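Side-chain contacts in alcohol dehydrogenase superfamily protein (Novosphingobium aromaticivorans, PDB 3GAZ), which probably acts as an NADP-dependent oxidoreductase of the medium-chain dehydrogenase/reductase family: residues L278-F281 and G282-R286; T137-E140 and G141-R145. All coordinates share one frame; numbering follows the deposited sequence.

Contact 1: L278-F281 and G282-R286; sequences LAHF and GEMLR
Met284 N bonds back to His280 O at 2.9 Å, and the neighbouring pairs Glu283 N to Ala279 O and Leu285 N to Phe281 O repeat the same i to i+4 step, so the frame is regular alpha-helix. One turn apart on it, His280 and Met284, the latter present as selenomethionine, come together with the Met284 chain crossing the imidazole at a slant. A His280 chi1 of -172° puts the imidazole next to its own carbonyl carbon, along the helix toward Met284. Met284 CG then stands over one face of the ring, 4.0 Å from its centroid, in a CH-pi contact, while SE comes in obliquely at 4.1 Å from the same centroid. A bend at chi3 (-76°) carries CE to 3.4 Å from His280 CD2 and 3.6 Å from Phe281 CD1, joining both rings. With an alanine here in place of His280, Asp144 OD2 would probably lose its bond to NE2 and a gap would open beside Met284 CG and SE. On the outer side, Arg286 NH1 bridges to Glu283 OE1 at 2.6 Å. Such a division marks an amphipathic helix: Phe281 and Met284 pack on Ile136 of helix 132-145, and Leu285 on Phe92 of the GroES-like domain.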
loop_
_atom_site.group_PDB
_atom_site.type_symbol
_atom_site.label_atom_id
_atom_site.label_comp_id
_atom_site.label_asym_id
_atom_site.label_seq_id
_atom_site.Cartn_x
_atom_site.Cartn_y
_atom_site.Cartn_z
ATOM N N LEU A 278 -0.851 -15.037 -2.268
ATOM C CA LEU A 278 -0.093 -14.594 -3.437
ATOM C C LEU A 278 0.167 -15.715 -4.433
ATOM O O LEU A 278 0.110 -15.504 -5.641
ATOM C CB LEU A 278 1.246 -13.988 -3.009
ATOM C CG LEU A 278 1.366 -12.462 -3.056
ATOM C CD1 LEU A 278 0.257 -11.825 -2.231
ATOM C CD2 LEU A 278 2.738 -12.044 -2.539
ATOM N N ALA A 279 0.464 -16.905 -3.920
ATOM C CA ALA A 279 0.745 -18.055 -4.774
ATOM C C ALA A 279 -0.437 -18.444 -5.658
ATOM O O ALA A 279 -0.253 -18.947 -6.768
ATOM C CB ALA A 279 1.168 -19.243 -3.919
ATOM N N HIS A 280 -1.650 -18.220 -5.162
ATOM C CA HIS A 280 -2.855 -18.560 -5.914
ATOM C C HIS A 280 -2.919 -17.785 -7.235
ATOM O O HIS A 280 -3.491 -18.261 -8.216
ATOM C CB HIS A 280 -4.095 -18.260 -5.062
ATOM C CG HIS A 280 -5.379 -18.748 -5.657
ATOM N ND1 HIS A 280 -5.538 -20.032 -6.133
ATOM C CD2 HIS A 280 -6.576 -18.135 -5.820
ATOM C CE1 HIS A 280 -6.778 -20.189 -6.564
ATOM N NE2 HIS A 280 -7.428 -19.053 -6.385
ATOM N N PHE A 281 -2.334 -16.590 -7.260
ATOM C CA PHE A 281 -2.345 -15.772 -8.470
ATOM C C PHE A 281 -1.591 -16.438 -9.613
ATOM O O PHE A 281 -2.147 -16.626 -10.695
ATOM C CB PHE A 281 -1.758 -14.388 -8.185
ATOM C CG PHE A 281 -2.786 -13.372 -7.769
ATOM C CD1 PHE A 281 -3.977 -13.771 -7.168
ATOM C CD2 PHE A 281 -2.569 -12.017 -7.989
ATOM C CE1 PHE A 281 -4.940 -12.833 -6.794
ATOM C CE2 PHE A 281 -3.520 -11.074 -7.620
ATOM C CZ PHE A 281 -4.712 -11.484 -7.020
ATOM N N GLY A 282 -0.331 -16.784 -9.375
ATOM C CA GLY A 282 0.454 -17.441 -10.407
ATOM C C GLY A 282 -0.196 -18.750 -10.820
ATOM O O GLY A 282 -0.137 -19.155 -11.982
ATOM N N GLU A 283 -0.821 -19.422 -9.861
ATOM C CA GLU A 283 -1.486 -20.684 -10.145
ATOM C C GLU A 283 -2.644 -20.478 -11.116
ATOM O O GLU A 283 -2.794 -21.233 -12.074
ATOM C CB GLU A 283 -1.997 -21.319 -8.849
ATOM C CG GLU A 283 -0.897 -21.828 -7.924
ATOM C CD GLU A 283 0.004 -22.852 -8.593
ATOM O OE1 GLU A 283 0.973 -22.449 -9.270
ATOM O OE2 GLU A 283 -0.264 -24.064 -8.448
HETATM N N MSE A 284 -3.461 -19.457 -10.871
HETATM C CA MSE A 284 -4.590 -19.177 -11.753
HETATM C C MSE A 284 -4.092 -18.801 -13.154
HETATM O O MSE A 284 -4.693 -19.190 -14.149
HETATM C CB MSE A 284 -5.474 -18.049 -11.187
HETATM C CG MSE A 284 -6.404 -18.466 -10.027
HETATM SE SE MSE A 284 -7.574 -17.170 -9.464
HETATM C CE MSE A 284 -6.428 -16.105 -8.522
ATOM N N LEU A 285 -2.989 -18.060 -13.229
ATOM C CA LEU A 285 -2.452 -17.659 -14.528
ATOM C C LEU A 285 -1.897 -18.861 -15.293
ATOM O O LEU A 285 -1.774 -18.829 -16.519
ATOM C CB LEU A 285 -1.385 -16.571 -14.350
ATOM C CG LEU A 285 -1.953 -15.251 -13.798
ATOM C CD1 LEU A 285 -0.847 -14.217 -13.676
ATOM C CD2 LEU A 285 -3.057 -14.736 -14.717
ATOM N N ARG A 286 -1.571 -19.921 -14.562
ATOM C CA ARG A 286 -1.078 -21.151 -15.171
ATOM C C ARG A 286 -2.277 -21.843 -15.815
ATOM O O ARG A 286 -2.158 -22.491 -16.856
ATOM C CB ARG A 286 -0.452 -22.051 -14.108
ATOM C CG ARG A 286 1.055 -22.099 -14.186
ATOM C CD ARG A 286 1.671 -22.122 -12.808
ATOM N NE ARG A 286 2.703 -21.101 -12.731
ATOM C CZ ARG A 286 2.978 -20.378 -11.654
ATOM N NH1 ARG A 286 2.299 -20.551 -10.527
ATOM N NH2 ARG A 286 3.933 -19.469 -11.719
HETATM O O HOH W 1 2.279 -18.949 -7.704
#

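Contact 2: T137-E140 and G141-R145; sequences TAWE and GLVDR
Trp139 and Val143 are brought together by two first torsions: chi1 of -174° turns the indole beside the carbonyl carbon of Trp139, toward the next turn, and chi1 of -177° in Val143 places CG2 beside the backbone N, directed at the ring. This is the end of helix 132-145, where the alpha-helix widens into a pi-type turn. The backbone evidence is the double use of Trp139 O, which accepts Val143 N at 2.8 Å and, weakly, Asp144 N at 3.3 Å; Arg145 N then reaches Glu140 O at 2.9 Å, a full i to i+5 bond.

Val143 CG2 sits centrally over one face of the indole, 3.7 Å from the centroid of the six-membered ring and only 12° off its normal, a well-formed CH-pi contact. CG1 of the same valine hangs past the rim near NE1 and CE2, so CG2 and CB, not both methyls, lie over the face. The surroundings divide by side: Ala138 faces helix 162-173 of the Rossmann-type domain and Leu142 meets strand 217-222, whereas Glu140 and Asp144 face helix 278-293.

These two carboxylates bring like charges close, with Glu140 OE2 and Asp144 OD2 4.4 Å apart. Each has a partner elsewhere, Thr268 OG1 for Glu140 OE1 and His280 NE2 for Asp144 OD2, which is likely to ease the repulsion. Asp144 OD2 also comes near CD1 at the indole edge, its carboxylate turned steeply against the ring. The other oxygen of this carboxylate closes the arrangement through one water lying in the indole plane, which accepts from Trp139 NE1 at 2.8 Å and donates to Asp144 OD1 at 2.8 Å.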
loop_
_atom_site.group_PDB
_atom_site.type_symbol
_atom_site.label_atom_id
_atom_site.label_comp_id
_atom_site.label_asym_id
_atom_site.label_seq_id
_atom_site.Cartn_x
_atom_site.Cartn_y
_atom_site.Cartn_z
ATOM N N THR A 137 -10.233 -12.435 -11.994
ATOM C CA THR A 137 -11.531 -12.007 -11.499
ATOM C C THR A 137 -12.590 -13.027 -11.916
ATOM O O THR A 137 -13.390 -13.481 -11.095
ATOM C CB THR A 137 -11.895 -10.609 -12.044
ATOM O OG1 THR A 137 -10.934 -9.652 -11.572
ATOM C CG2 THR A 137 -13.283 -10.195 -11.583
ATOM N N ALA A 138 -12.572 -13.404 -13.192
ATOM C CA ALA A 138 -13.522 -14.379 -13.721
ATOM C C ALA A 138 -13.376 -15.732 -13.030
ATOM O O ALA A 138 -14.371 -16.393 -12.712
ATOM C CB ALA A 138 -13.310 -14.546 -15.220
ATOM N N TRP A 139 -12.134 -16.137 -12.799
ATOM C CA TRP A 139 -11.847 -17.422 -12.166
ATOM C C TRP A 139 -12.278 -17.496 -10.702
ATOM O O TRP A 139 -12.832 -18.510 -10.262
ATOM C CB TRP A 139 -10.353 -17.728 -12.275
ATOM C CG TRP A 139 -9.975 -19.091 -11.778
ATOM C CD1 TRP A 139 -9.744 -19.465 -10.484
ATOM C CD2 TRP A 139 -9.804 -20.270 -12.574
ATOM N NE1 TRP A 139 -9.436 -20.808 -10.426
ATOM C CE2 TRP A 139 -9.465 -21.323 -11.694
ATOM C CE3 TRP A 139 -9.902 -20.536 -13.947
ATOM C CZ2 TRP A 139 -9.226 -22.630 -12.145
ATOM C CZ3 TRP A 139 -9.664 -21.838 -14.396
ATOM C CH2 TRP A 139 -9.328 -22.865 -13.494
ATOM N N GLU A 140 -12.026 -16.437 -9.940
ATOM C CA GLU A 140 -12.404 -16.457 -8.534
ATOM C C GLU A 140 -13.908 -16.610 -8.381
ATOM O O GLU A 140 -14.377 -17.246 -7.442
ATOM C CB GLU A 140 -11.941 -15.186 -7.817
ATOM C CG GLU A 140 -10.441 -14.961 -7.886
ATOM C CD GLU A 140 -9.933 -14.044 -6.790
ATOM O OE1 GLU A 140 -10.605 -13.030 -6.488
ATOM O OE2 GLU A 140 -8.849 -14.337 -6.237
ATOM N N GLY A 141 -14.661 -16.033 -9.312
ATOM C CA GLY A 141 -16.106 -16.120 -9.237
ATOM C C GLY A 141 -16.660 -17.446 -9.714
ATOM O O GLY A 141 -17.461 -18.085 -9.023
ATOM N N LEU A 142 -16.219 -17.867 -10.893
ATOM C CA LEU A 142 -16.686 -19.107 -11.501
ATOM C C LEU A 142 -16.176 -20.391 -10.861
ATOM O O LEU A 142 -16.910 -21.376 -10.782
ATOM C CB LEU A 142 -16.315 -19.136 -12.984
ATOM C CG LEU A 142 -16.930 -18.084 -13.906
ATOM C CD1 LEU A 142 -16.271 -18.177 -15.281
ATOM C CD2 LEU A 142 -18.433 -18.295 -14.000
ATOM N N VAL A 143 -14.922 -20.390 -10.422
ATOM C CA VAL A 143 -14.340 -21.593 -9.839
ATOM C C VAL A 143 -14.221 -21.564 -8.319
ATOM O O VAL A 143 -14.831 -22.387 -7.636
ATOM C CB VAL A 143 -12.957 -21.879 -10.464
ATOM C CG1 VAL A 143 -12.384 -23.179 -9.910
ATOM C CG2 VAL A 143 -13.087 -21.956 -11.983
ATOM N N ASP A 144 -13.445 -20.625 -7.786
ATOM C CA ASP A 144 -13.273 -20.534 -6.341
ATOM C C ASP A 144 -14.598 -20.413 -5.581
ATOM O O ASP A 144 -14.850 -21.170 -4.644
ATOM C CB ASP A 144 -12.363 -19.355 -5.975
ATOM C CG ASP A 144 -10.939 -19.535 -6.474
ATOM O OD1 ASP A 144 -10.488 -20.692 -6.587
ATOM O OD2 ASP A 144 -10.258 -18.520 -6.740
ATOM N N ARG A 145 -15.447 -19.469 -5.975
ATOM C CA ARG A 145 -16.718 -19.293 -5.286
ATOM C C ARG A 145 -17.840 -20.233 -5.749
ATOM O O ARG A 145 -18.454 -20.917 -4.932
ATOM C CB ARG A 145 -17.201 -17.843 -5.413
ATOM C CG ARG A 145 -16.343 -16.794 -4.694
ATOM C CD ARG A 145 -16.337 -16.982 -3.177
ATOM N NE ARG A 145 -15.387 -18.003 -2.736
ATOM C CZ ARG A 145 -14.065 -17.860 -2.771
ATOM N NH1 ARG A 145 -13.527 -16.733 -3.224
ATOM N NH2 ARG A 145 -13.279 -18.845 -2.358
HETATM O O HOH W 2 -8.906 -22.389 -8.159
#

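Contacts 1 and 2 lie on different helices, 278-293 and 132-145, their centres about 13 Å apart, yet they meet directly. His280 NE2 and Asp144 OD2, 2.9 Å apart, form a probable hydrogen bond, while Met284 SE packs 3.3 Å from Trp139 CD1 and Met284 CE reaches Glu140 OE2. Contact 1 is the more buried; its helix leans also on strand 90-94 of the GroES-like domain. Contact 2 is partly buried, nearer the chain centre, and backs onto the parallel sheet of the Rossmann-type domain. Their chemistry differs accordingly: regular backbone bonding and an outer salt bridge in 278-286, against a widened final turn, neighbouring carboxylates and a water bridge in 137-145.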